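Side-chain contacts in TsrE (Streptomyces laurentii, PDB 7CWW), which probably acts as a cyclase in thiopeptide biosynthesis, building the central six-membered nitrogen ring and closing the macrocycle of the antibiotic thiostrepton: residues Ala27-Glu32 with Glu67-Ser72; Asp20-Val25 with Trp42-Glu47; Ala188-Arg193 with Leu337-Ala342. All coordinates share one frame; numbering follows the deposited sequence.

Contact 1. Residues Ala27-Glu32 with Glu67-Ser72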
loop_
_atom_site.group_PDB
_atom_site.type_symbol
_atom_site.label_atom_id
_atom_site.label_comp_id
_atom_site.label_asym_id
_atom_site.label_seq_id
_atom_site.Cartn_x
_atom_site.Cartn_y
_atom_site.Cartn_z
ATOM N N ALA A 27 -5.855 20.237 6.136
ATOM C CA ALA A 27 -5.182 19.840 7.372
ATOM C C ALA A 27 -5.119 20.965 8.401
ATOM O O ALA A 27 -5.417 20.703 9.580
ATOM C CB ALA A 27 -3.785 19.288 7.062
ATOM N N PRO A 28 -4.753 22.209 8.056
ATOM C CA PRO A 28 -4.749 23.264 9.090
ATOM C C PRO A 28 -6.117 23.510 9.708
ATOM O O PRO A 28 -6.213 23.732 10.917
ATOM C CB PRO A 28 -4.253 24.497 8.323
ATOM C CG PRO A 28 -3.516 23.951 7.157
ATOM C CD PRO A 28 -4.256 22.723 6.765
ATOM N N LEU A 29 -7.181 23.484 8.904
ATOM C CA LEU A 29 -8.533 23.650 9.436
ATOM C C LEU A 29 -8.909 22.494 10.357
ATOM O O LEU A 29 -9.396 22.703 11.478
ATOM C CB LEU A 29 -9.536 23.752 8.279
ATOM C CG LEU A 29 -11.017 24.040 8.570
ATOM C CD1 LEU A 29 -11.651 24.712 7.345
ATOM C CD2 LEU A 29 -11.802 22.770 8.948
ATOM N N LEU A 30 -8.710 21.265 9.888
ATOM C CA LEU A 30 -9.160 20.108 10.655
ATOM C C LEU A 30 -8.295 19.882 11.891
ATOM O O LEU A 30 -8.811 19.498 12.947
ATOM C CB LEU A 30 -9.184 18.872 9.753
ATOM C CG LEU A 30 -10.403 18.862 8.819
ATOM C CD1 LEU A 30 -10.299 17.776 7.754
ATOM C CD2 LEU A 30 -11.678 18.693 9.631
ATOM N N ASP A 31 -6.981 20.113 11.790
ATOM C CA ASP A 31 -6.145 20.050 12.991
ATOM C C ASP A 31 -6.569 21.103 14.009
ATOM O O ASP A 31 -6.686 20.806 15.202
ATOM C CB ASP A 31 -4.665 20.212 12.640
ATOM C CG ASP A 31 -4.068 18.958 12.017
ATOM O OD1 ASP A 31 -4.670 17.872 12.140
ATOM O OD2 ASP A 31 -2.989 19.058 11.400
ATOM N N GLU A 32 -6.821 22.336 13.560
ATOM C CA GLU A 32 -7.329 23.356 14.480
ATOM C C GLU A 32 -8.644 22.919 15.114
ATOM O O GLU A 32 -8.824 23.024 16.334
ATOM C CB GLU A 32 -7.521 24.689 13.755
ATOM C CG GLU A 32 -8.088 25.783 14.661
ATOM C CD GLU A 32 -8.434 27.060 13.915
ATOM O OE1 GLU A 32 -8.843 26.977 12.738
ATOM O OE2 GLU A 32 -8.306 28.152 14.509
ATOM N N GLU A 67 -17.785 20.967 8.006
ATOM C CA GLU A 67 -17.820 20.599 6.600
ATOM C C GLU A 67 -18.080 21.815 5.721
ATOM O O GLU A 67 -17.522 21.934 4.625
ATOM C CB GLU A 67 -18.903 19.543 6.372
ATOM C CG GLU A 67 -18.924 18.973 4.991
ATOM C CD GLU A 67 -20.018 17.940 4.829
ATOM O OE1 GLU A 67 -20.692 17.636 5.845
ATOM O OE2 GLU A 67 -20.204 17.449 3.690
ATOM N N ARG A 68 -18.929 22.726 6.186
ATOM C CA ARG A 68 -19.284 23.888 5.376
ATOM C C ARG A 68 -18.120 24.861 5.288
ATOM O O ARG A 68 -17.837 25.402 4.211
ATOM C CB ARG A 68 -20.527 24.557 5.959
ATOM C CG ARG A 68 -21.790 23.727 5.712
ATOM C CD ARG A 68 -22.906 24.029 6.702
ATOM N NE ARG A 68 -24.127 23.312 6.332
ATOM C CZ ARG A 68 -24.314 22.006 6.525
ATOM N NH1 ARG A 68 -23.368 21.265 7.103
ATOM N NH2 ARG A 68 -25.452 21.440 6.146
ATOM N N ARG A 69 -17.423 25.076 6.409
ATOM C CA ARG A 69 -16.225 25.914 6.392
ATOM C C ARG A 69 -15.169 25.334 5.460
ATOM O O ARG A 69 -14.537 26.071 4.691
ATOM C CB ARG A 69 -15.677 26.068 7.816
ATOM C CG ARG A 69 -14.481 26.991 7.960
ATOM C CD ARG A 69 -13.962 26.993 9.426
ATOM N NE ARG A 69 -15.071 26.928 10.375
ATOM C CZ ARG A 69 -15.183 26.035 11.355
ATOM N NH1 ARG A 69 -14.242 25.122 11.543
ATOM N NH2 ARG A 69 -16.253 26.056 12.146
ATOM N N LEU A 70 -14.991 24.007 5.497
ATOM C CA LEU A 70 -14.055 23.336 4.599
ATOM C C LEU A 70 -14.390 23.608 3.139
ATOM O O LEU A 70 -13.519 24.009 2.356
ATOM C CB LEU A 70 -14.072 21.827 4.853
ATOM C CG LEU A 70 -13.024 21.250 5.783
ATOM C CD1 LEU A 70 -13.378 19.793 6.099
ATOM C CD2 LEU A 70 -11.642 21.395 5.148
ATOM N N LYS A 71 -15.648 23.370 2.747
ATOM C CA LYS A 71 -16.057 23.602 1.363
ATOM C C LYS A 71 -15.794 25.042 0.946
ATOM O O LYS A 71 -15.283 25.307 -0.153
ATOM C CB LYS A 71 -17.550 23.278 1.181
ATOM C CG LYS A 71 -17.900 21.786 1.243
ATOM C CD LYS A 71 -19.318 21.549 0.712
ATOM C CE LYS A 71 -19.723 20.081 0.773
ATOM N NZ LYS A 71 -21.113 19.913 0.249
ATOM N N SER A 72 -16.147 25.998 1.806
ATOM C CA SER A 72 -16.065 27.382 1.372
ATOM C C SER A 72 -14.609 27.824 1.257
ATOM O O SER A 72 -14.267 28.618 0.373
ATOM C CB SER A 72 -16.853 28.280 2.340
ATOM O OG SER A 72 -16.511 29.644 2.177
#

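Contact 2. Residues Asp20-Val25 with Trp42-Glu47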
loop_
_atom_site.group_PDB
_atom_site.type_symbol
_atom_site.label_atom_id
_atom_site.label_comp_id
_atom_site.label_asym_id
_atom_site.label_seq_id
_atom_site.Cartn_x
_atom_site.Cartn_y
_atom_site.Cartn_z
ATOM N N ASP A 20 -2.259 20.323 -2.672
ATOM C CA ASP A 20 -2.286 21.721 -2.230
ATOM C C ASP A 20 -3.408 21.968 -1.222
ATOM O O ASP A 20 -3.195 22.587 -0.175
ATOM C CB ASP A 20 -2.457 22.656 -3.434
ATOM C CG ASP A 20 -1.263 22.635 -4.379
ATOM O OD1 ASP A 20 -0.115 22.449 -3.912
ATOM O OD2 ASP A 20 -1.479 22.812 -5.597
ATOM N N LEU A 21 -4.626 21.509 -1.541
ATOM C CA LEU A 21 -5.758 21.708 -0.635
ATOM C C LEU A 21 -5.524 21.019 0.698
ATOM O O LEU A 21 -5.870 21.548 1.763
ATOM C CB LEU A 21 -7.038 21.175 -1.274
ATOM C CG LEU A 21 -7.586 21.975 -2.442
ATOM C CD1 LEU A 21 -8.708 21.190 -3.119
ATOM C CD2 LEU A 21 -8.068 23.321 -1.922
ATOM N N LEU A 22 -4.959 19.822 0.657
ATOM C CA LEU A 22 -4.707 19.078 1.883
ATOM C C LEU A 22 -3.708 19.807 2.775
ATOM O O LEU A 22 -3.960 20.015 3.971
ATOM C CB LEU A 22 -4.209 17.683 1.511
ATOM C CG LEU A 22 -4.047 16.591 2.554
ATOM C CD1 LEU A 22 -5.295 16.433 3.412
ATOM C CD2 LEU A 22 -3.757 15.305 1.801
ATOM N N LEU A 23 -2.567 20.212 2.210
ATOM C CA LEU A 23 -1.513 20.810 3.026
ATOM C C LEU A 23 -1.823 22.247 3.419
ATOM O O LEU A 23 -1.418 22.686 4.502
ATOM C CB LEU A 23 -0.176 20.771 2.289
ATOM C CG LEU A 23 0.315 19.384 1.874
ATOM C CD1 LEU A 23 1.629 19.492 1.100
ATOM C CD2 LEU A 23 0.476 18.526 3.104
ATOM N N ASP A 24 -2.511 22.995 2.559
ATOM C CA ASP A 24 -2.678 24.427 2.779
ATOM C C ASP A 24 -4.047 24.824 3.312
ATOM O O ASP A 24 -4.170 25.908 3.885
ATOM C CB ASP A 24 -2.402 25.192 1.478
ATOM C CG ASP A 24 -0.981 24.974 0.973
ATOM O OD1 ASP A 24 -0.108 24.582 1.789
ATOM O OD2 ASP A 24 -0.738 25.192 -0.231
ATOM N N VAL A 25 -5.072 23.988 3.145
ATOM C CA VAL A 25 -6.429 24.350 3.549
ATOM C C VAL A 25 -6.980 23.329 4.542
ATOM O O VAL A 25 -7.372 23.680 5.660
ATOM C CB VAL A 25 -7.349 24.467 2.313
ATOM C CG1 VAL A 25 -8.782 24.826 2.718
ATOM C CG2 VAL A 25 -6.805 25.490 1.340
ATOM N N TRP A 42 -9.742 13.159 12.510
ATOM C CA TRP A 42 -10.001 13.132 11.076
ATOM C C TRP A 42 -8.947 12.287 10.374
ATOM O O TRP A 42 -7.869 12.034 10.910
ATOM C CB TRP A 42 -10.033 14.554 10.486
ATOM C CG TRP A 42 -8.691 15.243 10.421
ATOM C CD1 TRP A 42 -8.019 15.861 11.449
ATOM C CD2 TRP A 42 -7.878 15.409 9.253
ATOM N NE1 TRP A 42 -6.829 16.391 10.988
ATOM C CE2 TRP A 42 -6.723 16.130 9.642
ATOM C CE3 TRP A 42 -8.015 15.012 7.914
ATOM C CZ2 TRP A 42 -5.705 16.460 8.735
ATOM C CZ3 TRP A 42 -7.013 15.343 7.010
ATOM C CH2 TRP A 42 -5.869 16.065 7.427
ATOM N N PHE A 43 -9.283 11.843 9.162
ATOM C CA PHE A 43 -8.293 11.285 8.251
ATOM C C PHE A 43 -8.699 11.637 6.834
ATOM O O PHE A 43 -9.759 12.228 6.596
ATOM C CB PHE A 43 -8.100 9.761 8.432
ATOM C CG PHE A 43 -9.302 8.897 8.034
ATOM C CD1 PHE A 43 -10.246 8.513 8.986
ATOM C CD2 PHE A 43 -9.438 8.416 6.739
ATOM C CE1 PHE A 43 -11.323 7.695 8.650
ATOM C CE2 PHE A 43 -10.522 7.601 6.384
ATOM C CZ PHE A 43 -11.460 7.234 7.350
ATOM N N TYR A 44 -7.818 11.324 5.885
ATOM C CA TYR A 44 -8.125 11.568 4.481
ATOM C C TYR A 44 -7.795 10.326 3.673
ATOM O O TYR A 44 -6.963 9.508 4.075
ATOM C CB TYR A 44 -7.358 12.788 3.898
ATOM C CG TYR A 44 -5.911 12.490 3.531
ATOM C CD1 TYR A 44 -5.569 12.025 2.260
ATOM C CD2 TYR A 44 -4.882 12.688 4.460
ATOM C CE1 TYR A 44 -4.231 11.735 1.927
ATOM C CE2 TYR A 44 -3.537 12.421 4.128
ATOM C CZ TYR A 44 -3.225 11.948 2.866
ATOM O OH TYR A 44 -1.913 11.674 2.528
ATOM N N LEU A 45 -8.489 10.177 2.547
ATOM C CA LEU A 45 -8.143 9.201 1.526
ATOM C C LEU A 45 -8.095 9.930 0.196
ATOM O O LEU A 45 -8.665 11.012 0.041
ATOM C CB LEU A 45 -9.156 8.029 1.436
ATOM C CG LEU A 45 -9.313 7.137 2.676
ATOM C CD1 LEU A 45 -10.431 6.087 2.478
ATOM C CD2 LEU A 45 -7.967 6.458 3.071
ATOM N N ARG A 46 -7.404 9.338 -0.766
ATOM C CA ARG A 46 -7.429 9.846 -2.129
ATOM C C ARG A 46 -7.852 8.701 -3.027
ATOM O O ARG A 46 -7.257 7.619 -2.982
ATOM C CB ARG A 46 -6.078 10.416 -2.536
ATOM C CG ARG A 46 -5.723 11.648 -1.691
ATOM C CD ARG A 46 -4.259 11.964 -1.758
ATOM N NE ARG A 46 -3.931 12.766 -2.931
ATOM C CZ ARG A 46 -2.687 13.055 -3.299
ATOM N NH1 ARG A 46 -2.458 13.793 -4.379
ATOM N NH2 ARG A 46 -1.676 12.615 -2.577
ATOM N N GLU A 47 -8.927 8.916 -3.782
ATOM C CA GLU A 47 -9.538 7.841 -4.544
ATOM C C GLU A 47 -9.915 8.398 -5.912
ATOM O O GLU A 47 -9.613 9.552 -6.234
ATOM C CB GLU A 47 -10.742 7.261 -3.787
ATOM C CG GLU A 47 -10.469 6.889 -2.337
ATOM C CD GLU A 47 -11.669 6.224 -1.683
ATOM O OE1 GLU A 47 -11.941 5.044 -2.010
ATOM O OE2 GLU A 47 -12.338 6.882 -0.856
#

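Contact 3. Residues Ala188-Arg193 with Leu337-Ala342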
loop_
_atom_site.group_PDB
_atom_site.type_symbol
_atom_site.label_atom_id
_atom_site.label_comp_id
_atom_site.label_asym_id
_atom_site.label_seq_id
_atom_site.Cartn_x
_atom_site.Cartn_y
_atom_site.Cartn_z
ATOM N N ALA A 188 9.015 -6.072 -20.311
ATOM C CA ALA A 188 10.195 -5.541 -20.986
ATOM C C ALA A 188 10.423 -4.077 -20.628
ATOM O O ALA A 188 11.569 -3.648 -20.450
ATOM C CB ALA A 188 10.053 -5.710 -22.500
ATOM N N LYS A 189 9.346 -3.296 -20.516
ATOM C CA LYS A 189 9.487 -1.883 -20.167
ATOM C C LYS A 189 9.956 -1.716 -18.723
ATOM O O LYS A 189 10.814 -0.867 -18.435
ATOM C CB LYS A 189 8.165 -1.147 -20.392
ATOM C CG LYS A 189 7.822 -0.928 -21.863
ATOM C CD LYS A 189 6.337 -0.647 -22.055
ATOM C CE LYS A 189 6.076 0.223 -23.286
ATOM N NZ LYS A 189 4.616 0.422 -23.510
ATOM N N HIS A 190 9.405 -2.509 -17.801
ATOM C CA HIS A 190 9.894 -2.491 -16.423
ATOM C C HIS A 190 11.362 -2.891 -16.363
ATOM O O HIS A 190 12.153 -2.282 -15.633
ATOM C CB HIS A 190 9.047 -3.418 -15.552
ATOM C CG HIS A 190 7.749 -2.811 -15.124
ATOM N ND1 HIS A 190 6.557 -3.059 -15.774
ATOM C CD2 HIS A 190 7.461 -1.940 -14.130
ATOM C CE1 HIS A 190 5.589 -2.372 -15.190
ATOM N NE2 HIS A 190 6.112 -1.690 -14.187
ATOM N N ALA A 191 11.748 -3.910 -17.133
ATOM C CA ALA A 191 13.140 -4.351 -17.113
ATOM C C ALA A 191 14.068 -3.268 -17.652
ATOM O O ALA A 191 15.154 -3.046 -17.106
ATOM C CB ALA A 191 13.291 -5.647 -17.903
ATOM N N GLN A 192 13.643 -2.573 -18.711
ATOM C CA GLN A 192 14.383 -1.417 -19.218
ATOM C C GLN A 192 14.597 -0.370 -18.128
ATOM O O GLN A 192 15.688 0.203 -18.006
ATOM C CB GLN A 192 13.629 -0.794 -20.402
ATOM C CG GLN A 192 14.099 -1.242 -21.774
ATOM C CD GLN A 192 13.008 -1.143 -22.837
ATOM O OE1 GLN A 192 12.216 -0.196 -22.850
ATOM N NE2 GLN A 192 12.975 -2.117 -23.744
ATOM N N ARG A 193 13.558 -0.100 -17.337
ATOM C CA ARG A 193 13.673 0.866 -16.247
ATOM C C ARG A 193 14.653 0.388 -15.173
ATOM O O ARG A 193 15.423 1.189 -14.625
ATOM C CB ARG A 193 12.294 1.118 -15.644
ATOM C CG ARG A 193 12.283 2.061 -14.461
ATOM C CD ARG A 193 11.013 2.885 -14.483
ATOM N NE ARG A 193 11.013 3.786 -15.629
ATOM C CZ ARG A 193 9.926 4.364 -16.125
ATOM N NH1 ARG A 193 8.744 4.128 -15.577
ATOM N NH2 ARG A 193 10.024 5.173 -17.174
ATOM N N LEU A 337 7.627 0.482 -8.496
ATOM C CA LEU A 337 8.336 0.298 -7.236
ATOM C C LEU A 337 8.431 -1.178 -6.876
ATOM O O LEU A 337 9.505 -1.659 -6.498
ATOM C CB LEU A 337 7.656 1.100 -6.114
ATOM C CG LEU A 337 7.913 2.619 -6.138
ATOM C CD1 LEU A 337 6.889 3.353 -5.283
ATOM C CD2 LEU A 337 9.351 2.993 -5.693
ATOM N N PHE A 338 7.332 -1.929 -7.019
ATOM C CA PHE A 338 7.390 -3.340 -6.640
ATOM C C PHE A 338 8.397 -4.082 -7.506
ATOM O O PHE A 338 9.172 -4.905 -7.006
ATOM C CB PHE A 338 6.008 -3.988 -6.760
ATOM C CG PHE A 338 4.907 -3.261 -6.004
ATOM C CD1 PHE A 338 5.184 -2.545 -4.831
ATOM C CD2 PHE A 338 3.589 -3.318 -6.463
ATOM C CE1 PHE A 338 4.165 -1.879 -4.145
ATOM C CE2 PHE A 338 2.560 -2.663 -5.784
ATOM C CZ PHE A 338 2.846 -1.950 -4.620
ATOM N N TYR A 339 8.405 -3.788 -8.808
ATOM C CA TYR A 339 9.306 -4.468 -9.732
ATOM C C TYR A 339 10.762 -4.133 -9.423
ATOM O O TYR A 339 11.618 -5.023 -9.379
ATOM C CB TYR A 339 8.960 -4.085 -11.174
ATOM C CG TYR A 339 9.853 -4.770 -12.182
ATOM C CD1 TYR A 339 9.533 -6.031 -12.678
ATOM C CD2 TYR A 339 11.023 -4.170 -12.620
ATOM C CE1 TYR A 339 10.354 -6.674 -13.593
ATOM C CE2 TYR A 339 11.853 -4.804 -13.525
ATOM C CZ TYR A 339 11.515 -6.053 -14.010
ATOM O OH TYR A 339 12.346 -6.681 -14.910
ATOM N N LEU A 340 11.059 -2.847 -9.236
ATOM C CA LEU A 340 12.423 -2.419 -8.942
ATOM C C LEU A 340 12.940 -3.047 -7.657
ATOM O O LEU A 340 14.104 -3.456 -7.583
ATOM C CB LEU A 340 12.483 -0.893 -8.832
ATOM C CG LEU A 340 12.153 -0.095 -10.098
ATOM C CD1 LEU A 340 12.281 1.388 -9.794
ATOM C CD2 LEU A 340 13.020 -0.493 -11.278
ATOM N N ILE A 341 12.097 -3.112 -6.625
ATOM C CA ILE A 341 12.508 -3.722 -5.365
ATOM C C ILE A 341 12.803 -5.205 -5.556
ATOM O O ILE A 341 13.807 -5.727 -5.053
ATOM C CB ILE A 341 11.432 -3.507 -4.289
ATOM C CG1 ILE A 341 11.356 -2.024 -3.933
ATOM C CG2 ILE A 341 11.749 -4.380 -3.042
ATOM C CD1 ILE A 341 10.195 -1.651 -3.045
ATOM N N ALA A 342 11.905 -5.917 -6.241
ATOM C CA ALA A 342 12.094 -7.350 -6.430
ATOM C C ALA A 342 13.380 -7.637 -7.204
ATOM O O ALA A 342 14.178 -8.496 -6.808
ATOM C CB ALA A 342 10.879 -7.948 -7.153
#

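Contact 1. Residues Ala27-Glu32 with Glu67-Ser72
Leu29 reaches across to the helix of Glu67-Ser72 with both branches of its side chain and spreads them over two consecutive residues, Arg69 and Leu70. With CG anti to the backbone N (chi1 -175°), the isobutyl group projects straight into the interface. CD1 lies against the aliphatic part of the arginine, 3.7 Å from Arg69 CG, and also brushes Leu70. The other methyl meets the branch point of the opposing leucine, Leu29 CD2 to Leu70 CG being 3.7 Å, and the two leucines pass each other at a slant. The nearest CA atoms of the two segments are also those of Leu29 and Leu70, 7.3 Å apart.

One residue on, Leu30 starts off to one side of the interface yet brings its methyls round to the far end of Leu70, with Leu30 CD1 and Leu70 CD1 4.0 Å apart and the two side chains at about a right angle. The last residue, Glu32, lies at the outer margin. Its carboxylate does not pair with the arginine, for Glu32 OE1 and Arg69 NH1 are 5.8 Å apart, so any attraction between the opposite charges is probably weak. A bend at chi3 (-38°) turns the guanidinium aside from the stem, and Arg69 forms its salt bridge with Glu38 instead. The charged end turns toward Glu38, while methylenes and methyls do the packing.

The segment axes run nearly antiparallel, at 161° and 10.7 Å apart at their closest, and helices 15-35 and 65-78 form a two-helix layer against the three-stranded antiparallel sheet. Leu30 and Leu70 both rest on Phe59 of strand 52-61, Leu70 also touches Leu9 of strand 5-11, and Leu30 packs on Trp42 of strand 39-49.

Contact 2. Residues Asp20-Val25 with Trp42-Glu47
Two aromatic rings of the strand, those of Tyr44 and Trp42, receive the same leucine in different ways. Leu22 CD2 stands almost over the centre of one face of the Tyr44 ring, 3.5 Å from the ring centroid and only 9° off the normal, a well-formed CH-pi contact. Trp42 meets the other methyl at the edge of its six-membered ring: Leu22 CD1 lies near the indole plane, 4.1 Å from Trp42 CH2. The same CD1 also leans on the tyrosine, 3.9 Å from Tyr44 CD2, and so sits in the angle between the two rings. In both aromatics CG lies between the backbone N and the carbonyl carbon, which sends the two side chains off the strand in similar fashion. Leu22 answers with CG anti to its backbone N (chi1 -171°), pointing at them so that its long direction crosses the tyrosine at about a right angle.

This is helix-on-sheet packing in an alpha/beta layer: helix 15-35 lies on strand 39-49, one of the two edge strands of the antiparallel sheet within the chain, and Trp42, Tyr44 and Arg46, two residues apart, all leave the strand toward it. A wider pi-type turn at 22-25 begins at this leucine.

Polar ends are tied off around this apolar centre. The indole N-H reaches further along the same helix, Trp42 NE1 bonding to Asp31 OD1, which should hold the ring against rotation. Arg46, too far off to pack on Leu22, bonds through NE to Gln18 and through NH2 to the backbone O of Arg326. Arg326 also makes a cation-pi contact with the Tyr44 ring, and Leu121 of helix 106-127 touches Leu22.

Contact 3. Residues Ala188-Arg193 with Leu337-Ala342
Tyr339 lays its ring across the helix of Ala188-Arg193, reaching it because CG is anti to the backbone N. His190 CB sits over one face, 3.6 Å from the ring centroid and 9° off the normal, so a methylene, not the imidazole, supplies the CH-pi contact. The imidazole brings CD2 near Tyr339 CB, its plane turned 45° from the phenol ring in an oblique pairing. Further out, Tyr339 CE2 comes within 3.3 Å of the backbone O of His190, and the hydroxyl end is pressed onto the next residue, with Tyr339 OH 3.3 Å from both CA and CB of Ala191.

Leu340 adds a looser touch at the margin, its CD2 lying 4.1 Å from Arg193 CG, the stem of an arginine whose charged end leads away. The segment axes cross at -60°, 9.9 Å apart.

No hydrogen bond spans the contact. Tyr339 OH pairs with Arg343 on its own helix, and His190 ND1 bonds to the carbonyl of Thr186, one turn back on the other. Both of these polar atoms therefore find partners in their own helix, and the helices adhere through ring face, methylene and methyl packing, with a tyrosine hydroxyl set snugly against the CA and CB of Ala191.

From the N terminus, helix 15-35 supplies the first segment of both contact 2 and contact 1. Contact 2 closes first, over the 16 residues between Val25 and Trp42; contact 1 opens before that closure and ends after it, on helix 65-78, so the two loops cross. They also adjoin physically, Ala27 N bonding to Leu22 O within helix 15-35. Contact 1 pairs the two helices, and contact 2 sets the first of them on the sheet. Contact 3 follows in series, closing a loop of 143 residues without strands and joining helices 183-211 and 331-349, its centre about 40 Å from that of contact 1. Phe338, within contact 3, lines the pocket holding the bound polyether.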